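Local coordinates for bifunctional GH43-CE protein (Bacteroides eggerthii, PDB 6MLY) that probably acts as a xylan 1,4-beta-xylosidase through a family 43 glycosidase domain and carries a carbohydrate esterase domain, consistent with a role in arabinoxylan breakdown, at residues 29-34 with 44-49; 351-356 with 500-505; 431-436 with 469-474; 682-687 with 738-743. All coordinates share one frame; numbering follows the deposited sequence.

Contact 1 of 4, residues 29-34 with 44-49; sequences DAPDMS and MSSTTM. With EDO (1,2-ethanediol), chain F.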
loop_
_atom_site.group_PDB
_atom_site.type_symbol
_atom_site.label_atom_id
_atom_site.label_comp_id
_atom_site.label_asym_id
_atom_site.label_seq_id
_atom_site.Cartn_x
_atom_site.Cartn_y
_atom_site.Cartn_z
ATOM N N ASP A 29 -12.610 6.246 5.495
ATOM C CA ASP A 29 -13.668 5.256 5.417
ATOM C C ASP A 29 -14.696 5.533 6.524
ATOM O O ASP A 29 -14.535 5.093 7.663
ATOM C CB ASP A 29 -13.064 3.851 5.489
ATOM C CG ASP A 29 -14.021 2.715 5.181
ATOM O OD1 ASP A 29 -14.747 2.802 4.168
ATOM O OD2 ASP A 29 -14.016 1.737 5.952
ATOM N N ALA A 30 -15.738 6.295 6.163
ATOM C CA ALA A 30 -16.885 6.583 7.019
ATOM C C ALA A 30 -18.161 6.304 6.232
ATOM O O ALA A 30 -18.880 7.227 5.859
ATOM C CB ALA A 30 -16.830 8.013 7.500
ATOM N N PRO A 31 -18.459 5.020 5.930
ATOM C CA PRO A 31 -19.620 4.659 5.114
ATOM C C PRO A 31 -20.954 4.629 5.874
ATOM O O PRO A 31 -20.965 4.488 7.096
ATOM C CB PRO A 31 -19.269 3.242 4.635
ATOM C CG PRO A 31 -18.438 2.668 5.766
ATOM C CD PRO A 31 -17.666 3.844 6.330
ATOM N N ASP A 32 -22.052 4.747 5.118
ATOM C CA ASP A 32 -23.425 4.633 5.611
ATOM C C ASP A 32 -23.652 5.654 6.729
ATOM O O ASP A 32 -23.894 5.291 7.883
ATOM C CB ASP A 32 -23.730 3.213 6.087
ATOM C CG ASP A 32 -23.524 2.147 5.025
ATOM O OD1 ASP A 32 -23.056 2.493 3.916
ATOM O OD2 ASP A 32 -23.827 0.975 5.320
ATOM N N MET A 33 -23.556 6.933 6.357
ATOM C CA MET A 33 -23.758 8.033 7.274
ATOM C C MET A 33 -25.258 8.185 7.557
ATOM O O MET A 33 -26.096 8.037 6.667
ATOM C CB MET A 33 -23.226 9.344 6.689
ATOM C CG MET A 33 -21.717 9.426 6.662
ATOM S SD MET A 33 -21.119 10.991 5.970
ATOM C CE MET A 33 -21.546 10.780 4.243
ATOM N N SER A 34 -25.566 8.454 8.827
ATOM C CA SER A 34 -26.839 8.975 9.261
ATOM C C SER A 34 -26.554 10.253 10.057
ATOM O O SER A 34 -25.988 10.190 11.143
ATOM C CB SER A 34 -27.595 7.950 10.070
ATOM O OG SER A 34 -28.933 8.359 10.317
ATOM N N MET A 44 -23.508 12.396 13.609
ATOM C CA MET A 44 -23.424 11.437 12.527
ATOM C C MET A 44 -22.980 10.075 13.078
ATOM O O MET A 44 -21.901 9.960 13.656
ATOM C CB MET A 44 -22.427 11.920 11.467
ATOM C CG MET A 44 -22.013 10.848 10.478
ATOM S SD MET A 44 -20.318 11.072 9.905
ATOM C CE MET A 44 -19.703 9.406 10.125
ATOM N N SER A 45 -23.843 9.065 12.890
ATOM C CA SER A 45 -23.513 7.655 13.106
ATOM C C SER A 45 -22.885 7.095 11.825
ATOM O O SER A 45 -22.817 7.778 10.804
ATOM C CB SER A 45 -24.732 6.868 13.537
ATOM O OG SER A 45 -25.671 6.766 12.479
ATOM N N SER A 46 -22.424 5.844 11.887
ATOM C CA SER A 46 -21.518 5.314 10.866
ATOM C C SER A 46 -21.441 3.786 10.949
ATOM O O SER A 46 -21.876 3.184 11.931
ATOM C CB SER A 46 -20.163 5.943 11.028
ATOM O OG SER A 46 -19.453 5.929 9.807
ATOM N N THR A 47 -20.889 3.173 9.897
ATOM C CA THR A 47 -20.681 1.724 9.821
ATOM C C THR A 47 -19.182 1.408 9.941
ATOM O O THR A 47 -18.348 2.031 9.269
ATOM C CB THR A 47 -21.261 1.149 8.523
ATOM O OG1 THR A 47 -22.659 1.427 8.454
ATOM C CG2 THR A 47 -21.068 -0.346 8.406
ATOM N N THR A 48 -18.862 0.454 10.829
ATOM C CA THR A 48 -17.538 -0.164 10.952
ATOM C C THR A 48 -17.650 -1.695 10.951
ATOM O O THR A 48 -16.647 -2.378 11.168
ATOM C CB THR A 48 -16.821 0.287 12.229
ATOM O OG1 THR A 48 -17.591 -0.154 13.350
ATOM C CG2 THR A 48 -16.606 1.783 12.274
ATOM N N MET A 49 -18.859 -2.217 10.707
ATOM C CA MET A 49 -19.109 -3.642 10.516
ATOM C C MET A 49 -18.543 -4.435 11.703
ATOM O O MET A 49 -19.069 -4.347 12.817
ATOM C CB MET A 49 -18.491 -4.116 9.192
ATOM C CG MET A 49 -19.210 -3.577 7.973
ATOM S SD MET A 49 -18.157 -3.521 6.503
ATOM C CE MET A 49 -19.160 -2.483 5.439
HETATM C C1 EDO F . -23.203 -1.333 2.728
HETATM O O1 EDO F . -22.604 -0.129 3.222
HETATM C C2 EDO F . -23.400 -2.286 3.898
HETATM O O2 EDO F . -24.215 -1.647 4.892
#
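Pro31 and Asp32 meet Thr47 where the first blade of the propeller characteristic of family 43 glycosidases faces the probable active-site pocket; the side chain of Asp32 lies about 6 Å from that of Asp143, a residue predicted to tune the proton donor. Pro31 O receives the backbone N of Thr47 at 3.1 Å, nearly along the C=O axis, and a weak bond from Ser46 OG. The side chains of Thr47 and Asp32 cross at a slant; with OG1 anti to the carbonyl carbon (chi1 -59°), Thr47 OG1 lies 3.2 Å from Asp32 CB and bonds weakly to Asp32 OD2. A 1,2-ethanediol, probably a crystallisation additive, gives Asp32 OD2 a hydrogen bond of 2.7 Å from its O2; Arg275 also binds it. Ser34 and Ser45 form an antiparallel hydrogen-bonded pair, Ser45 N 3.0 Å from Ser34 O. Short serines fit this close pair, Ser34 CB being 3.3 Å from Ser45 OG; Ser34 OG is hydrogen-bonded to Leu100 N and Ser45 OG to the Ser98 hydroxyl. Met44 SD lies 3.9 Å from Met33 CG, and its flexible chain brings CE to Ala30 CB. The Asp32 carboxylate can accept from a small diol, consistent with a pocket that receives hydroxyl groups.

Contact 2 of 4, residues 351-356 with 500-505; sequences YLRLTT and GGYADF
Arg353 and Asp504 form a salt bridge between directly paired strands, with Arg353 NE 2.7 Å from Asp504 OD1. The nitrogen meets OD1 on its syn side, though 27° out of the carboxylate plane, and a weaker bond joins Arg353 NH2 to Asp504 OD2. The planes of guanidinium and carboxylate are only 5° apart, and the two side chains lie side by side, pointing the same way. Asp504 OD2 has a second cationic partner in Arg348, so the carboxylate is shared between two arginines, which would probably favour its charged form. One face of the guanidinium is stacked on Tyr502, whose CE1 sits over its centre at 3.5 Å from Arg353 CZ. The arginine chain runs extended to CD and then bends at chi3 (-74°); arginine suits the place because it offers both N-H groups and a flat face. Beneath these groups the backbones pair in both directions at Leu352 and Phe505, with Phe505 N 2.7 Å from Leu352 O, and Ala503 N bonds Leu354 O at 3.1 Å. Beyond the strand, Thr356 N donates to Gly501 O at 3.0 Å. The other side of the sheet is apolar: Leu354 CD1 touches Phe505 CE2 at 3.6 Å, the side chains crossing at about a right angle. Neighbouring antiparallel strands here turn Leu352 and Phe505 onto Leu491 of the other sheet, as in the two-sheet concanavalin A-like sandwich.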
loop_
_atom_site.group_PDB
_atom_site.type_symbol
_atom_site.label_atom_id
_atom_site.label_comp_id
_atom_site.label_asym_id
_atom_site.label_seq_id
_atom_site.Cartn_x
_atom_site.Cartn_y
_atom_site.Cartn_z
ATOM N N TYR A 351 3.672 2.122 27.715
ATOM C CA TYR A 351 3.674 1.087 26.684
ATOM C C TYR A 351 2.327 0.346 26.667
ATOM O O TYR A 351 1.709 0.103 27.718
ATOM C CB TYR A 351 4.817 0.098 26.930
ATOM C CG TYR A 351 6.214 0.664 26.805
ATOM C CD1 TYR A 351 6.756 1.475 27.789
ATOM C CD2 TYR A 351 7.012 0.368 25.710
ATOM C CE1 TYR A 351 8.037 1.992 27.684
ATOM C CE2 TYR A 351 8.293 0.878 25.588
ATOM C CZ TYR A 351 8.812 1.692 26.579
ATOM O OH TYR A 351 10.083 2.189 26.468
ATOM N N LEU A 352 1.875 0.003 25.454
ATOM C CA LEU A 352 0.802 -0.967 25.211
ATOM C C LEU A 352 1.434 -2.356 25.088
ATOM O O LEU A 352 2.387 -2.526 24.317
ATOM C CB LEU A 352 0.068 -0.588 23.920
ATOM C CG LEU A 352 -0.762 -1.700 23.277
ATOM C CD1 LEU A 352 -1.996 -2.006 24.109
ATOM C CD2 LEU A 352 -1.160 -1.326 21.861
ATOM N N ARG A 353 0.912 -3.332 25.838
ATOM C CA ARG A 353 1.469 -4.686 25.844
ATOM C C ARG A 353 0.398 -5.685 25.391
ATOM O O ARG A 353 -0.475 -6.058 26.174
ATOM C CB ARG A 353 2.006 -5.061 27.230
ATOM C CG ARG A 353 2.551 -6.480 27.324
ATOM C CD ARG A 353 3.213 -6.786 28.655
ATOM N NE ARG A 353 4.509 -6.133 28.770
ATOM C CZ ARG A 353 5.405 -6.385 29.718
ATOM N NH1 ARG A 353 5.143 -7.264 30.670
ATOM N NH2 ARG A 353 6.563 -5.751 29.712
ATOM N N LEU A 354 0.509 -6.122 24.131
ATOM C CA LEU A 354 -0.304 -7.203 23.579
ATOM C C LEU A 354 0.375 -8.538 23.911
ATOM O O LEU A 354 1.540 -8.725 23.591
ATOM C CB LEU A 354 -0.442 -7.013 22.064
ATOM C CG LEU A 354 -0.868 -5.619 21.604
ATOM C CD1 LEU A 354 -0.900 -5.534 20.088
ATOM C CD2 LEU A 354 -2.220 -5.242 22.187
ATOM N N THR A 355 -0.360 -9.437 24.574
ATOM C CA THR A 355 0.105 -10.778 24.929
ATOM C C THR A 355 -0.708 -11.808 24.137
ATOM O O THR A 355 -1.859 -11.569 23.781
ATOM C CB THR A 355 0.012 -11.010 26.445
ATOM O OG1 THR A 355 0.801 -10.013 27.094
ATOM C CG2 THR A 355 0.487 -12.377 26.887
ATOM N N THR A 356 -0.085 -12.959 23.875
ATOM C CA THR A 356 -0.663 -14.050 23.094
ATOM C C THR A 356 -1.588 -14.902 23.979
ATOM O O THR A 356 -1.396 -14.981 25.194
ATOM C CB THR A 356 0.463 -14.891 22.478
ATOM O OG1 THR A 356 1.124 -14.101 21.486
ATOM C CG2 THR A 356 -0.029 -16.184 21.868
ATOM N N GLY A 500 1.873 -17.140 25.347
ATOM C CA GLY A 500 2.332 -16.480 26.575
ATOM C C GLY A 500 3.227 -15.280 26.300
ATOM O O GLY A 500 3.251 -14.334 27.086
ATOM N N GLY A 501 3.979 -15.331 25.193
ATOM C CA GLY A 501 4.866 -14.251 24.775
ATOM C C GLY A 501 4.108 -12.958 24.522
ATOM O O GLY A 501 2.919 -12.982 24.200
ATOM N N TYR A 502 4.819 -11.832 24.658
ATOM C CA TYR A 502 4.248 -10.491 24.541
ATOM C C TYR A 502 5.152 -9.605 23.675
ATOM O O TYR A 502 6.257 -9.998 23.318
ATOM C CB TYR A 502 4.037 -9.884 25.931
ATOM C CG TYR A 502 5.278 -9.811 26.784
ATOM C CD1 TYR A 502 6.041 -8.655 26.840
ATOM C CD2 TYR A 502 5.688 -10.894 27.548
ATOM C CE1 TYR A 502 7.181 -8.579 27.624
ATOM C CE2 TYR A 502 6.825 -10.834 28.339
ATOM C CZ TYR A 502 7.575 -9.672 28.376
ATOM O OH TYR A 502 8.695 -9.600 29.150
ATOM N N ALA A 503 4.641 -8.415 23.343
ATOM C CA ALA A 503 5.331 -7.403 22.554
ATOM C C ALA A 503 4.861 -6.020 23.008
ATOM O O ALA A 503 3.681 -5.700 22.894
ATOM C CB ALA A 503 5.049 -7.613 21.088
ATOM N N ASP A 504 5.779 -5.209 23.536
ATOM C CA ASP A 504 5.436 -3.873 24.000
ATOM C C ASP A 504 5.411 -2.932 22.792
ATOM O O ASP A 504 6.147 -3.141 21.843
ATOM C CB ASP A 504 6.409 -3.379 25.072
ATOM C CG ASP A 504 6.593 -4.345 26.231
ATOM O OD1 ASP A 504 5.662 -5.144 26.484
ATOM O OD2 ASP A 504 7.675 -4.300 26.863
ATOM N N PHE A 505 4.532 -1.925 22.841
ATOM C CA PHE A 505 4.512 -0.811 21.892
ATOM C C PHE A 505 4.601 0.502 22.676
ATOM O O PHE A 505 3.729 0.777 23.509
ATOM C CB PHE A 505 3.228 -0.805 21.062
ATOM C CG PHE A 505 3.036 -1.989 20.148
ATOM C CD1 PHE A 505 3.208 -1.865 18.779
ATOM C CD2 PHE A 505 2.653 -3.222 20.653
ATOM C CE1 PHE A 505 3.004 -2.946 17.936
ATOM C CE2 PHE A 505 2.460 -4.305 19.809
ATOM C CZ PHE A 505 2.637 -4.166 18.452
#

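Contact 3 of 4, residues 431-436 with 469-474; sequences EVEKVP and KAIGNV
Glu433 holds CG anti to its backbone N (chi1 -177°) and continues extended to CD, which carries its carboxylate across to the backbone of Gly472. There Glu433 OE1 receives Gly472 N at 3.1 Å in an almost straight bond, 173° at the hydrogen, although the donor arrives from above the carboxylate plane. On the way Glu433 CD passes Ile471 CG1 at 3.8 Å, so the apolar side chain of Ile471 lies against the carboxylate. Val432 works beside it: its CG1 lies 3.6 Å from Asn473 N and 3.7 Å from Gly472 CA, and its CG2 packs against the amide of Asn473, at 3.7 Å from Asn473 ND2. Asn473 OD1 is bonded to Asn423. Glycine suits position 472 because phi is positive there. An alanine in place of Glu433 would probably leave the Gly472 N-H without this acceptor and take away the carboxylate that lies against Ile471 CG1. The contact joins the edge strands of the two sheets of the sandwich, 430-436 and 469-476, and Glu433 also touches Gln564 and Gln568 of helix 563-577. One side-chain acceptor thus supplies a bond between edges that make no backbone hydrogen bonds to each other here, and the amide dipole would probably stabilise the carboxylate's negative charge.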
loop_
_atom_site.group_PDB
_atom_site.type_symbol
_atom_site.label_atom_id
_atom_site.label_comp_id
_atom_site.label_asym_id
_atom_site.label_seq_id
_atom_site.Cartn_x
_atom_site.Cartn_y
_atom_site.Cartn_z
ATOM N N GLU A 431 6.548 -14.193 2.442
ATOM C CA GLU A 431 7.684 -13.513 3.070
ATOM C C GLU A 431 8.648 -13.113 1.948
ATOM O O GLU A 431 9.134 -13.966 1.214
ATOM C CB GLU A 431 8.345 -14.368 4.162
ATOM C CG GLU A 431 8.399 -15.862 3.872
ATOM C CD GLU A 431 9.317 -16.665 4.782
ATOM O OE1 GLU A 431 9.374 -16.358 5.994
ATOM O OE2 GLU A 431 9.976 -17.600 4.278
ATOM N N VAL A 432 8.876 -11.802 1.810
ATOM C CA VAL A 432 9.585 -11.216 0.674
ATOM C C VAL A 432 11.074 -11.081 1.021
ATOM O O VAL A 432 11.930 -11.657 0.349
ATOM C CB VAL A 432 8.974 -9.855 0.286
ATOM C CG1 VAL A 432 9.812 -9.123 -0.753
ATOM C CG2 VAL A 432 7.536 -10.003 -0.191
ATOM N N GLU A 433 11.354 -10.300 2.067
ATOM C CA GLU A 433 12.700 -9.927 2.487
ATOM C C GLU A 433 12.817 -10.221 3.984
ATOM O O GLU A 433 11.798 -10.278 4.690
ATOM C CB GLU A 433 12.947 -8.454 2.151
ATOM C CG GLU A 433 14.346 -7.959 2.467
ATOM C CD GLU A 433 14.585 -6.495 2.138
ATOM O OE1 GLU A 433 13.988 -6.001 1.136
ATOM O OE2 GLU A 433 15.356 -5.843 2.898
ATOM N N LYS A 434 14.054 -10.417 4.457
ATOM C CA LYS A 434 14.298 -10.838 5.825
ATOM C C LYS A 434 15.670 -10.342 6.290
ATOM O O LYS A 434 16.684 -10.723 5.716
ATOM C CB LYS A 434 14.209 -12.362 5.902
ATOM C CG LYS A 434 14.406 -12.953 7.288
ATOM C CD LYS A 434 13.756 -14.311 7.452
ATOM C CE LYS A 434 14.096 -15.269 6.328
ATOM N NZ LYS A 434 13.559 -16.626 6.580
ATOM N N VAL A 435 15.674 -9.498 7.329
ATOM C CA VAL A 435 16.894 -8.982 7.953
ATOM C C VAL A 435 16.964 -9.541 9.370
ATOM O O VAL A 435 15.947 -9.594 10.055
ATOM C CB VAL A 435 16.931 -7.438 7.958
ATOM C CG1 VAL A 435 18.089 -6.883 8.777
ATOM C CG2 VAL A 435 16.969 -6.871 6.547
ATOM N N PRO A 436 18.153 -9.977 9.855
ATOM C CA PRO A 436 18.304 -10.382 11.254
ATOM C C PRO A 436 18.232 -9.176 12.204
ATOM O O PRO A 436 18.658 -8.072 11.842
ATOM C CB PRO A 436 19.697 -11.025 11.277
ATOM C CG PRO A 436 20.442 -10.303 10.180
ATOM C CD PRO A 436 19.407 -10.109 9.094
ATOM N N LYS A 469 15.102 2.280 6.941
ATOM C CA LYS A 469 15.548 1.274 5.973
ATOM C C LYS A 469 14.325 0.598 5.338
ATOM O O LYS A 469 13.581 -0.114 6.017
ATOM C CB LYS A 469 16.427 0.225 6.664
ATOM C CG LYS A 469 17.796 0.710 7.128
ATOM C CD LYS A 469 18.298 0.008 8.383
ATOM C CE LYS A 469 19.810 -0.015 8.505
ATOM N NZ LYS A 469 20.409 -1.157 7.774
ATOM N N ALA A 470 14.137 0.820 4.031
ATOM C CA ALA A 470 13.060 0.197 3.247
ATOM C C ALA A 470 13.204 -1.331 3.291
ATOM O O ALA A 470 14.326 -1.843 3.380
ATOM C CB ALA A 470 13.100 0.713 1.826
ATOM N N ILE A 471 12.071 -2.044 3.220
ATOM C CA ILE A 471 12.074 -3.508 3.263
ATOM C C ILE A 471 10.851 -4.073 2.527
ATOM O O ILE A 471 9.704 -3.649 2.753
ATOM C CB ILE A 471 12.150 -4.027 4.714
ATOM C CG1 ILE A 471 12.026 -5.555 4.771
ATOM C CG2 ILE A 471 11.113 -3.345 5.593
ATOM C CD1 ILE A 471 12.490 -6.170 6.073
ATOM N N GLY A 472 11.126 -5.074 1.681
ATOM C CA GLY A 472 10.125 -5.852 0.964
ATOM C C GLY A 472 9.605 -5.116 -0.263
ATOM O O GLY A 472 10.132 -4.035 -0.638
ATOM N N ASN A 473 8.560 -5.707 -0.880
ATOM C CA ASN A 473 7.925 -5.147 -2.081
ATOM C C ASN A 473 6.867 -4.111 -1.666
ATOM O O ASN A 473 6.703 -3.800 -0.474
ATOM C CB ASN A 473 7.346 -6.245 -2.984
ATOM C CG ASN A 473 6.263 -7.080 -2.332
ATOM O OD1 ASN A 473 5.780 -6.753 -1.252
ATOM N ND2 ASN A 473 5.879 -8.171 -2.975
ATOM N N VAL A 474 6.189 -3.556 -2.676
ATOM C CA VAL A 474 5.024 -2.687 -2.503
ATOM C C VAL A 474 3.782 -3.573 -2.355
ATOM O O VAL A 474 3.676 -4.623 -2.994
ATOM C CB VAL A 474 4.871 -1.703 -3.682
ATOM C CG1 VAL A 474 4.449 -2.398 -4.971
ATOM C CG2 VAL A 474 3.907 -0.576 -3.364
#

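Contact 4 of 4, residues 682-687 with 738-743; sequences TRMENC and VVPNCQ
Met684 reaches from a loop of the alpha/beta-hydrolase domain toward Pro740 and Gln743, at the start of helix 741-752, beside a disulfide that joins the same two segments. From CB the chain goes to CG, anti to the backbone N (chi1 -161°), and then bends at chi2 to bring SD against the amide of Gln743, 3.5 Å from NE2, the two side chains crossing at about a right angle. The terminal CE enters an apolar corner, 3.6 Å from Pro740 CD and 3.7 Å from Val739 CG1. A long, pliable thioether suits a path that must turn twice. Gln743 serves both polar and apolar neighbours: its OE1 accepts the backbone N-H groups of Ile679 and Asp680, its NE2 lies 3.0 Å from Arg683 O, and its CG lies beside Met684 CE. A leucine in its place would probably leave the N-H groups of Ile679 and Asp680 without their acceptor. Val738 and Val739 touch His768, which is probably part of the esterase's Ser-His-Asp triad. The covalent tie lies on the other flank, where Pro740 CB approaches Cys687 SG at 4.3 Å, and Cys687 SG is joined to Cys742 SG at 2.1 Å with a disulfide torsion of -94°.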
loop_
_atom_site.group_PDB
_atom_site.type_symbol
_atom_site.label_atom_id
_atom_site.label_comp_id
_atom_site.label_asym_id
_atom_site.label_seq_id
_atom_site.Cartn_x
_atom_site.Cartn_y
_atom_site.Cartn_z
ATOM N N THR A 682 29.338 -16.809 -28.648
ATOM C CA THR A 682 30.074 -17.597 -29.645
ATOM C C THR A 682 31.200 -18.383 -28.958
ATOM O O THR A 682 31.729 -19.332 -29.534
ATOM C CB THR A 682 30.632 -16.720 -30.775
ATOM O OG1 THR A 682 31.720 -15.953 -30.265
ATOM C CG2 THR A 682 29.605 -15.786 -31.377
ATOM N N ARG A 683 31.560 -17.975 -27.734
ATOM C CA ARG A 683 32.591 -18.630 -26.939
ATOM C C ARG A 683 32.105 -18.814 -25.495
ATOM O O ARG A 683 32.880 -18.668 -24.549
ATOM C CB ARG A 683 33.877 -17.800 -26.993
ATOM C CG ARG A 683 34.371 -17.533 -28.408
ATOM C CD ARG A 683 35.689 -16.797 -28.443
ATOM N NE ARG A 683 35.524 -15.367 -28.245
ATOM C CZ ARG A 683 36.398 -14.586 -27.619
ATOM N NH1 ARG A 683 37.450 -15.107 -27.013
ATOM N NH2 ARG A 683 36.212 -13.281 -27.596
ATOM N N MET A 684 30.817 -19.151 -25.345
ATOM C CA MET A 684 30.186 -19.324 -24.038
ATOM C C MET A 684 30.474 -20.729 -23.498
ATOM O O MET A 684 30.505 -20.922 -22.284
ATOM C CB MET A 684 28.671 -19.121 -24.121
ATOM C CG MET A 684 28.027 -18.835 -22.775
ATOM S SD MET A 684 28.540 -17.254 -22.055
ATOM C CE MET A 684 28.744 -17.742 -20.345
ATOM N N GLU A 685 30.665 -21.691 -24.409
ATOM C CA GLU A 685 30.893 -23.098 -24.069
ATOM C C GLU A 685 32.399 -23.379 -24.100
ATOM O O GLU A 685 33.035 -23.231 -25.146
ATOM C CB GLU A 685 30.147 -24.005 -25.055
ATOM C CG GLU A 685 29.598 -25.286 -24.439
ATOM C CD GLU A 685 30.634 -26.352 -24.118
ATOM O OE1 GLU A 685 31.251 -26.892 -25.062
ATOM O OE2 GLU A 685 30.821 -26.644 -22.921
ATOM N N ASN A 686 32.957 -23.772 -22.947
ATOM C CA ASN A 686 34.371 -24.176 -22.833
ATOM C C ASN A 686 35.278 -23.056 -23.375
ATOM O O ASN A 686 36.335 -23.314 -23.941
ATOM C CB ASN A 686 34.613 -25.527 -23.524
ATOM C CG ASN A 686 34.971 -26.643 -22.560
ATOM O OD1 ASN A 686 36.060 -27.216 -22.637
ATOM N ND2 ASN A 686 34.064 -26.960 -21.650
ATOM N N CYS A 687 34.850 -21.806 -23.164
ATOM C CA CYS A 687 35.456 -20.577 -23.714
ATOM C C CYS A 687 35.809 -20.738 -25.204
ATOM O O CYS A 687 36.778 -20.149 -25.668
ATOM C CB CYS A 687 36.674 -20.148 -22.897
ATOM S SG CYS A 687 36.367 -19.985 -21.112
ATOM N N VAL A 738 28.430 -21.058 -13.833
ATOM C CA VAL A 738 27.381 -20.904 -14.862
ATOM C C VAL A 738 27.865 -19.929 -15.942
ATOM O O VAL A 738 27.663 -20.188 -17.129
ATOM C CB VAL A 738 26.008 -20.498 -14.279
ATOM C CG1 VAL A 738 25.481 -21.538 -13.302
ATOM C CG2 VAL A 738 26.014 -19.125 -13.630
ATOM N N VAL A 739 28.489 -18.817 -15.528
ATOM C CA VAL A 739 29.190 -17.911 -16.448
ATOM C C VAL A 739 30.681 -17.966 -16.116
ATOM O O VAL A 739 31.101 -17.473 -15.071
ATOM C CB VAL A 739 28.637 -16.473 -16.383
ATOM C CG1 VAL A 739 29.335 -15.546 -17.374
ATOM C CG2 VAL A 739 27.130 -16.439 -16.602
ATOM N N PRO A 740 31.524 -18.594 -16.965
ATOM C CA PRO A 740 32.964 -18.645 -16.714
ATOM C C PRO A 740 33.686 -17.286 -16.669
ATOM O O PRO A 740 33.326 -16.360 -17.393
ATOM C CB PRO A 740 33.519 -19.474 -17.886
ATOM C CG PRO A 740 32.438 -19.420 -18.945
ATOM C CD PRO A 740 31.143 -19.344 -18.170
ATOM N N ASN A 741 34.670 -17.215 -15.762
ATOM C CA ASN A 741 35.825 -16.290 -15.722
ATOM C C ASN A 741 36.062 -15.579 -17.064
ATOM O O ASN A 741 36.061 -14.345 -17.122
ATOM C CB ASN A 741 37.096 -17.065 -15.344
ATOM C CG ASN A 741 38.100 -16.256 -14.550
ATOM O OD1 ASN A 741 37.778 -15.697 -13.503
ATOM N ND2 ASN A 741 39.331 -16.218 -15.023
ATOM N N CYS A 742 36.290 -16.376 -18.121
ATOM C CA CYS A 742 36.829 -15.914 -19.413
ATOM C C CYS A 742 35.964 -14.797 -20.019
ATOM O O CYS A 742 36.496 -13.864 -20.612
ATOM C CB CYS A 742 37.041 -17.069 -20.398
ATOM S SG CYS A 742 35.587 -18.086 -20.793
ATOM N N GLN A 743 34.643 -14.884 -19.848
ATOM C CA GLN A 743 33.686 -13.920 -20.429
ATOM C C GLN A 743 34.025 -12.484 -20.005
ATOM O O GLN A 743 34.144 -11.592 -20.850
ATOM C CB GLN A 743 32.261 -14.285 -20.012
ATOM C CG GLN A 743 31.744 -15.531 -20.708
ATOM C CD GLN A 743 31.552 -15.308 -22.186
ATOM O OE1 GLN A 743 31.151 -14.230 -22.624
ATOM N NE2 GLN A 743 31.840 -16.336 -22.968
#

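Overall arrangement
From the N terminus, contact 1 closes first, a short loop within the first propeller blade of the glycosidase domain. Contact 2 then opens at 351-356 and closes only at 500-505, tying an early strand of the sandwich to a late one; contact 3 opens and closes within that long span. Both reach the same seven-stranded sheet, contact 2 near one margin and contact 3 at the other, their centres about 23 Å apart. Contact 3 also borders the esterase domain through helix 563-577. Contact 4 follows in series, closing a loop of that last domain by a disulfide, with its centre about 66 Å from that of contact 1, across the chain's centre.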